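PDB 4GGO: trans-2-enoyl-CoA reductase [NADH] from Treponema denticola ATCC 35405, which catalyses the NADH-dependent reduction of the carbon-carbon double bond of trans-2-enoyl-CoA substrates, turning crotonyl-CoA into butyryl-CoA for fatty acid synthesis. Local coordinates for residues C16-K26 / N382-Y391. Numbering follows the deposited sequence.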
ATOM      1  N   CYS A  16      13.939  -8.484  -3.565  1.00 37.78           N
ATOM      2  CA  CYS A  16      13.852  -9.085  -4.891  1.00 36.14           C
ATOM      3  C   CYS A  16      14.232  -8.050  -5.941  1.00 36.86           C
ATOM      4  O   CYS A  16      13.530  -7.058  -6.130  1.00 38.11           O
ATOM      5  CB  CYS A  16      12.445  -9.621  -5.158  1.00 33.03           C
ATOM      6  SG  CYS A  16      12.290 -10.519  -6.719  1.00 39.29           S
ATOM      7  N   LEU A  17      15.347  -8.290  -6.622  1.00 38.86           N
ATOM      8  CA  LEU A  17      15.914  -7.298  -7.531  1.00 39.38           C
ATOM      9  C   LEU A  17      15.183  -7.202  -8.867  1.00 42.62           C
ATOM     10  O   LEU A  17      14.980  -6.108  -9.388  1.00 43.28           O
ATOM     11  CB  LEU A  17      17.402  -7.575  -7.765  1.00 41.40           C
ATOM     12  CG  LEU A  17      18.280  -7.586  -6.511  1.00 38.93           C
ATOM     13  CD1 LEU A  17      19.763  -7.677  -6.883  1.00 48.47           C
ATOM     14  CD2 LEU A  17      17.996  -6.371  -5.630  1.00 38.95           C
ATOM     15  N   ASN A  18      14.790  -8.346  -9.418  1.00 37.95           N
ATOM     16  CA  ASN A  18      14.149  -8.375 -10.730  1.00 38.14           C
ATOM     17  C   ASN A  18      12.631  -8.552 -10.669  1.00 41.23           C
ATOM     18  O   ASN A  18      12.035  -8.543  -9.593  1.00 34.04           O
ATOM     19  CB  ASN A  18      14.776  -9.464 -11.602  1.00 37.19           C
ATOM     20  CG  ASN A  18      14.702 -10.835 -10.965  1.00 36.37           C
ATOM     21  OD1 ASN A  18      14.561 -10.959  -9.749  1.00 39.32           O
ATOM     22  ND2 ASN A  18      14.801 -11.875 -11.784  1.00 35.92           N
ATOM     23  N   ALA A  19      12.012  -8.707 -11.835  1.00 35.40           N
ATOM     24  CA  ALA A  19      10.565  -8.865 -11.915  1.00 36.34           C
ATOM     25  C   ALA A  19      10.156  -9.650 -13.156  1.00 38.86           C
ATOM     26  O   ALA A  19      10.815  -9.577 -14.194  1.00 39.30           O
ATOM     27  CB  ALA A  19       9.883  -7.506 -11.897  1.00 31.27           C
ATOM     28  N   HIS A  20       9.066 -10.401 -13.040  1.00 30.92           N
ATOM     29  CA  HIS A  20       8.544 -11.175 -14.158  1.00 32.27           C
ATOM     30  C   HIS A  20       7.387 -10.421 -14.807  1.00 32.69           C
ATOM     31  O   HIS A  20       6.350 -10.214 -14.178  1.00 31.45           O
ATOM     32  CB  HIS A  20       8.078 -12.550 -13.677  1.00 32.86           C
ATOM     33  CG  HIS A  20       8.042 -13.588 -14.755  1.00 39.66           C
ATOM     34  ND1 HIS A  20       6.975 -13.732 -15.615  1.00 37.35           N
ATOM     35  CD2 HIS A  20       8.940 -14.537 -15.108  1.00 37.76           C
ATOM     36  CE1 HIS A  20       7.218 -14.724 -16.453  1.00 42.57           C
ATOM     37  NE2 HIS A  20       8.404 -15.230 -16.166  1.00 44.32           N
ATOM     38  N   PRO A  21       7.567 -10.000 -16.069  1.00 31.99           N
ATOM     39  CA  PRO A  21       6.590  -9.183 -16.798  1.00 34.79           C
ATOM     40  C   PRO A  21       5.202  -9.817 -16.873  1.00 32.61           C
ATOM     41  O   PRO A  21       4.212  -9.154 -16.565  1.00 33.55           O
ATOM     42  CB  PRO A  21       7.198  -9.080 -18.200  1.00 37.05           C
ATOM     43  CG  PRO A  21       8.660  -9.260 -17.984  1.00 37.45           C
ATOM     44  CD  PRO A  21       8.774 -10.259 -16.873  1.00 35.74           C
ATOM     45  N   GLN A  22       5.134 -11.081 -17.277  1.00 33.83           N
ATOM     46  CA  GLN A  22       3.851 -11.765 -17.416  1.00 34.74           C
ATOM     47  C   GLN A  22       3.229 -12.053 -16.054  1.00 33.90           C
ATOM     48  O   GLN A  22       2.009 -12.010 -15.898  1.00 34.98           O
ATOM     49  CB  GLN A  22       4.004 -13.063 -18.214  1.00 38.03           C
ATOM     50  CG  GLN A  22       4.307 -12.865 -19.692  1.00 42.59           C
ATOM     51  CD  GLN A  22       5.723 -12.386 -19.943  1.00 40.41           C
ATOM     52  OE1 GLN A  22       5.937 -11.280 -20.438  1.00 45.77           O
ATOM     53  NE2 GLN A  22       6.700 -13.218 -19.598  1.00 42.32           N
ATOM     54  N   GLY A  23       4.077 -12.350 -15.075  1.00 30.96           N
ATOM     55  CA  GLY A  23       3.623 -12.607 -13.722  1.00 27.92           C
ATOM     56  C   GLY A  23       2.970 -11.385 -13.106  1.00 33.88           C
ATOM     57  O   GLY A  23       1.945 -11.491 -12.431  1.00 33.21           O
ATOM     58  N   CYS A  24       3.570 -10.221 -13.337  1.00 25.61           N
ATOM     59  CA  CYS A  24       3.005  -8.963 -12.862  1.00 25.55           C
ATOM     60  C   CYS A  24       1.659  -8.698 -13.529  1.00 32.18           C
ATOM     61  O   CYS A  24       0.712  -8.248 -12.883  1.00 28.88           O
ATOM     62  CB  CYS A  24       3.966  -7.803 -13.132  1.00 29.67           C
ATOM     63  SG  CYS A  24       5.491  -7.850 -12.159  1.00 28.23           S
ATOM     64  N   LYS A  25       1.586  -8.983 -14.826  1.00 32.70           N
ATOM     65  CA  LYS A  25       0.355  -8.812 -15.588  1.00 32.48           C
ATOM     66  C   LYS A  25      -0.761  -9.689 -15.030  1.00 31.24           C
ATOM     67  O   LYS A  25      -1.874  -9.221 -14.796  1.00 27.44           O
ATOM     68  CB  LYS A  25       0.591  -9.144 -17.063  1.00 28.09           C
ATOM     69  CG  LYS A  25      -0.669  -9.127 -17.914  1.00 36.04           C
ATOM     70  CD  LYS A  25      -0.363  -9.483 -19.360  1.00 41.99           C
ATOM     71  CE  LYS A  25      -1.617  -9.426 -20.222  1.00 51.16           C
ATOM     72  NZ  LYS A  25      -1.324  -9.736 -21.650  1.00 58.54           N
ATOM     73  N   LYS A  26      -0.448 -10.963 -14.816  1.00 27.18           N
ATOM     74  CA  LYS A  26      -1.408 -11.915 -14.267  1.00 34.79           C
ATOM     75  C   LYS A  26      -1.867 -11.485 -12.877  1.00 33.86           C
ATOM     76  O   LYS A  26      -3.033 -11.655 -12.518  1.00 32.98           O
ATOM     77  CB  LYS A  26      -0.792 -13.315 -14.212  1.00 33.51           C
ATOM     78  CG  LYS A  26      -1.713 -14.398 -13.672  1.00 33.79           C
ATOM     79  CD  LYS A  26      -2.947 -14.572 -14.538  1.00 34.66           C
ATOM     80  CE  LYS A  26      -3.641 -15.893 -14.240  1.00 36.92           C
ATOM     81  NZ  LYS A  26      -3.935 -16.061 -12.789  1.00 43.78           N
ATOM     82  N   ASN A 382       6.539  -9.040  -7.158  1.00 26.60           N
ATOM     83  CA  ASN A 382       7.415  -8.848  -8.308  1.00 26.92           C
ATOM     84  C   ASN A 382       7.041  -9.747  -9.484  1.00 28.55           C
ATOM     85  O   ASN A 382       7.767  -9.820 -10.476  1.00 31.80           O
ATOM     86  CB  ASN A 382       8.876  -9.069  -7.911  1.00 31.15           C
ATOM     87  CG  ASN A 382       9.392  -7.994  -6.977  1.00 33.13           C
ATOM     88  OD1 ASN A 382       8.950  -7.886  -5.833  1.00 38.38           O
ATOM     89  ND2 ASN A 382      10.338  -7.195  -7.457  1.00 35.57           N
ATOM     90  N   GLY A 383       5.906 -10.428  -9.368  1.00 23.41           N
ATOM     91  CA  GLY A 383       5.395 -11.246 -10.454  1.00 25.96           C
ATOM     92  C   GLY A 383       5.862 -12.689 -10.422  1.00 28.17           C
ATOM     93  O   GLY A 383       5.720 -13.415 -11.406  1.00 27.76           O
ATOM     94  N   PHE A 384       6.418 -13.113  -9.294  1.00 23.19           N
ATOM     95  CA  PHE A 384       6.874 -14.490  -9.152  1.00 27.75           C
ATOM     96  C   PHE A 384       5.871 -15.324  -8.361  1.00 28.63           C
ATOM     97  O   PHE A 384       5.111 -14.789  -7.555  1.00 31.75           O
ATOM     98  CB  PHE A 384       8.248 -14.538  -8.483  1.00 26.76           C
ATOM     99  CG  PHE A 384       9.328 -13.848  -9.268  1.00 32.68           C
ATOM    100  CD1 PHE A 384       9.908 -14.465 -10.365  1.00 37.48           C
ATOM    101  CD2 PHE A 384       9.766 -12.584  -8.909  1.00 31.28           C
ATOM    102  CE1 PHE A 384      10.902 -13.833 -11.089  1.00 34.91           C
ATOM    103  CE2 PHE A 384      10.760 -11.947  -9.628  1.00 34.02           C
ATOM    104  CZ  PHE A 384      11.328 -12.573 -10.721  1.00 35.02           C
ATOM    105  N   ASP A 385       5.869 -16.632  -8.614  1.00 29.29           N
ATOM    106  CA  ASP A 385       5.039 -17.587  -7.875  1.00 29.10           C
ATOM    107  C   ASP A 385       3.530 -17.352  -8.039  1.00 30.50           C
ATOM    108  O   ASP A 385       2.734 -17.788  -7.209  1.00 38.11           O
ATOM    109  CB  ASP A 385       5.424 -17.603  -6.387  1.00 29.33           C
ATOM    110  CG  ASP A 385       4.872 -18.812  -5.648  1.00 34.84           C
ATOM    111  OD1 ASP A 385       5.030 -19.945  -6.149  1.00 36.65           O
ATOM    112  OD2 ASP A 385       4.267 -18.624  -4.571  1.00 33.16           O
ATOM    113  N   VAL A 386       3.132 -16.671  -9.108  1.00 31.38           N
ATOM    114  CA  VAL A 386       1.706 -16.456  -9.341  1.00 41.53           C
ATOM    115  C   VAL A 386       1.114 -17.575 -10.202  1.00 37.53           C
ATOM    116  O   VAL A 386       1.786 -18.130 -11.073  1.00 36.16           O
ATOM    117  CB  VAL A 386       1.400 -15.050  -9.923  1.00 33.74           C
ATOM    118  CG1 VAL A 386       2.588 -14.126  -9.729  1.00 25.13           C
ATOM    119  CG2 VAL A 386       1.012 -15.130 -11.387  1.00 43.50           C
ATOM    120  N   GLU A 387      -0.143 -17.911  -9.930  1.00 35.62           N
ATOM    121  CA  GLU A 387      -0.792 -19.055 -10.557  1.00 39.64           C
ATOM    122  C   GLU A 387      -1.062 -18.817 -12.040  1.00 32.08           C
ATOM    123  O   GLU A 387      -1.467 -17.726 -12.437  1.00 42.81           O
ATOM    124  CB  GLU A 387      -2.102 -19.371  -9.830  1.00 43.24           C
ATOM    125  CG  GLU A 387      -2.462 -20.844  -9.789  1.00 44.51           C
ATOM    126  CD  GLU A 387      -3.667 -21.119  -8.908  1.00 55.86           C
ATOM    127  OE1 GLU A 387      -3.727 -22.210  -8.301  1.00 52.08           O
ATOM    128  OE2 GLU A 387      -4.554 -20.244  -8.824  1.00 59.75           O
ATOM    129  N   GLY A 388      -0.829 -19.843 -12.853  1.00 37.03           N
ATOM    130  CA  GLY A 388      -1.115 -19.773 -14.275  1.00 37.28           C
ATOM    131  C   GLY A 388       0.047 -19.298 -15.128  1.00 46.68           C
ATOM    132  O   GLY A 388      -0.116 -19.043 -16.322  1.00 47.62           O
ATOM    133  N   ILE A 389       1.222 -19.173 -14.521  1.00 43.82           N
ATOM    134  CA  ILE A 389       2.412 -18.742 -15.249  1.00 40.47           C
ATOM    135  C   ILE A 389       3.436 -19.870 -15.342  1.00 42.85           C
ATOM    136  O   ILE A 389       3.750 -20.520 -14.345  1.00 43.41           O
ATOM    137  CB  ILE A 389       3.054 -17.498 -14.602  1.00 40.17           C
ATOM    138  CG1 ILE A 389       2.057 -16.339 -14.579  1.00 35.39           C
ATOM    139  CG2 ILE A 389       4.317 -17.091 -15.351  1.00 40.04           C
ATOM    140  CD1 ILE A 389       1.575 -15.919 -15.949  1.00 39.73           C
ATOM    141  N   ASN A 390       3.948 -20.094 -16.549  1.00 40.57           N
ATOM    142  CA  ASN A 390       4.888 -21.179 -16.815  1.00 48.17           C
ATOM    143  C   ASN A 390       6.189 -21.057 -16.024  1.00 52.01           C
ATOM    144  O   ASN A 390       6.608 -22.007 -15.358  1.00 59.29           O
ATOM    145  CB  ASN A 390       5.190 -21.251 -18.316  1.00 51.80           C
ATOM    146  CG  ASN A 390       5.814 -22.574 -18.730  1.00 52.26           C
ATOM    147  OD1 ASN A 390       6.563 -23.193 -17.973  1.00 53.89           O
ATOM    148  ND2 ASN A 390       5.510 -23.010 -19.947  1.00 49.62           N
ATOM    149  N   TYR A 391       6.824 -19.890 -16.116  1.00 47.86           N
ATOM    150  CA  TYR A 391       8.118 -19.612 -15.478  1.00 52.16           C
ATOM    151  C   TYR A 391       9.300 -20.386 -16.070  1.00 61.89           C
ATOM    152  O   TYR A 391      10.429 -19.888 -16.083  1.00 55.69           O
ATOM    153  CB  TYR A 391       8.052 -19.768 -13.951  1.00 47.29           C
ATOM    154  CG  TYR A 391       7.210 -18.711 -13.277  1.00 47.31           C
ATOM    155  CD1 TYR A 391       7.564 -17.373 -13.340  1.00 41.98           C
ATOM    156  CD2 TYR A 391       6.062 -19.050 -12.577  1.00 40.65           C
ATOM    157  CE1 TYR A 391       6.802 -16.405 -12.729  1.00 36.26           C
ATOM    158  CE2 TYR A 391       5.293 -18.086 -11.961  1.00 39.96           C
ATOM    159  CZ  TYR A 391       5.667 -16.765 -12.046  1.00 35.54           C
ATOM    160  OH  TYR A 391       4.907 -15.800 -11.435  1.00 33.19           O
TER
HETATM  161  O   HOH W   1      10.658 -17.560 -16.792  1.00 50.60           O
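Cys16 starts the contact with its sulfur: SG lies 3.6 Å from CE2 of Phe384, approaching that ring obliquely, and also touches side-chain CG of Asn382. Two residues on, the Asn18 carbonyl sits at the edge of the Phe384 ring, in its plane, and accepts a bent hydrogen bond from the side-chain amide of Asn382 (ND2 to O 3.0 Å, 142° at the hydrogen). The Asn18 amide, held by Lys8 and Met10, crosses the Phe384 side chain at about a right angle, ND2 and OD1 near CZ. After Ala19, His20 N donates to Asn382 O at 2.9 Å, and His20 CB sits over one face of the Phe384 ring, toward its rim. With CG anti to the backbone N (chi1 -157°), the His20 imidazole swings over to Tyr391, whose edge meets its face in a T-shaped stack, planes at 68°. His20 is the N-cap residue of helix 21-38, and its ND1 accepts from Gly23 N in the imidazole plane. Gly23 brings its bare CA within 3.2 Å of Gly383 O, a CA-H...O contact; Gly383, at positive phi, closes helix 371-380 in a Schellman motif. Lys26 lays CG against Val386 CG2, and its bent chain lets NZ donate a hydrogen bond to Glu387 O (3.0 Å) from above the carbonyl plane; Asp30 salt-bridges the same ammonium. The contact joins the N-terminal NAD(P)H-binding family region to the C-terminal one, the Asn382 side chain about 8 Å from that of NAD(+)-binding Asn60, with helix 95-110 touching Cys24 and Asn382.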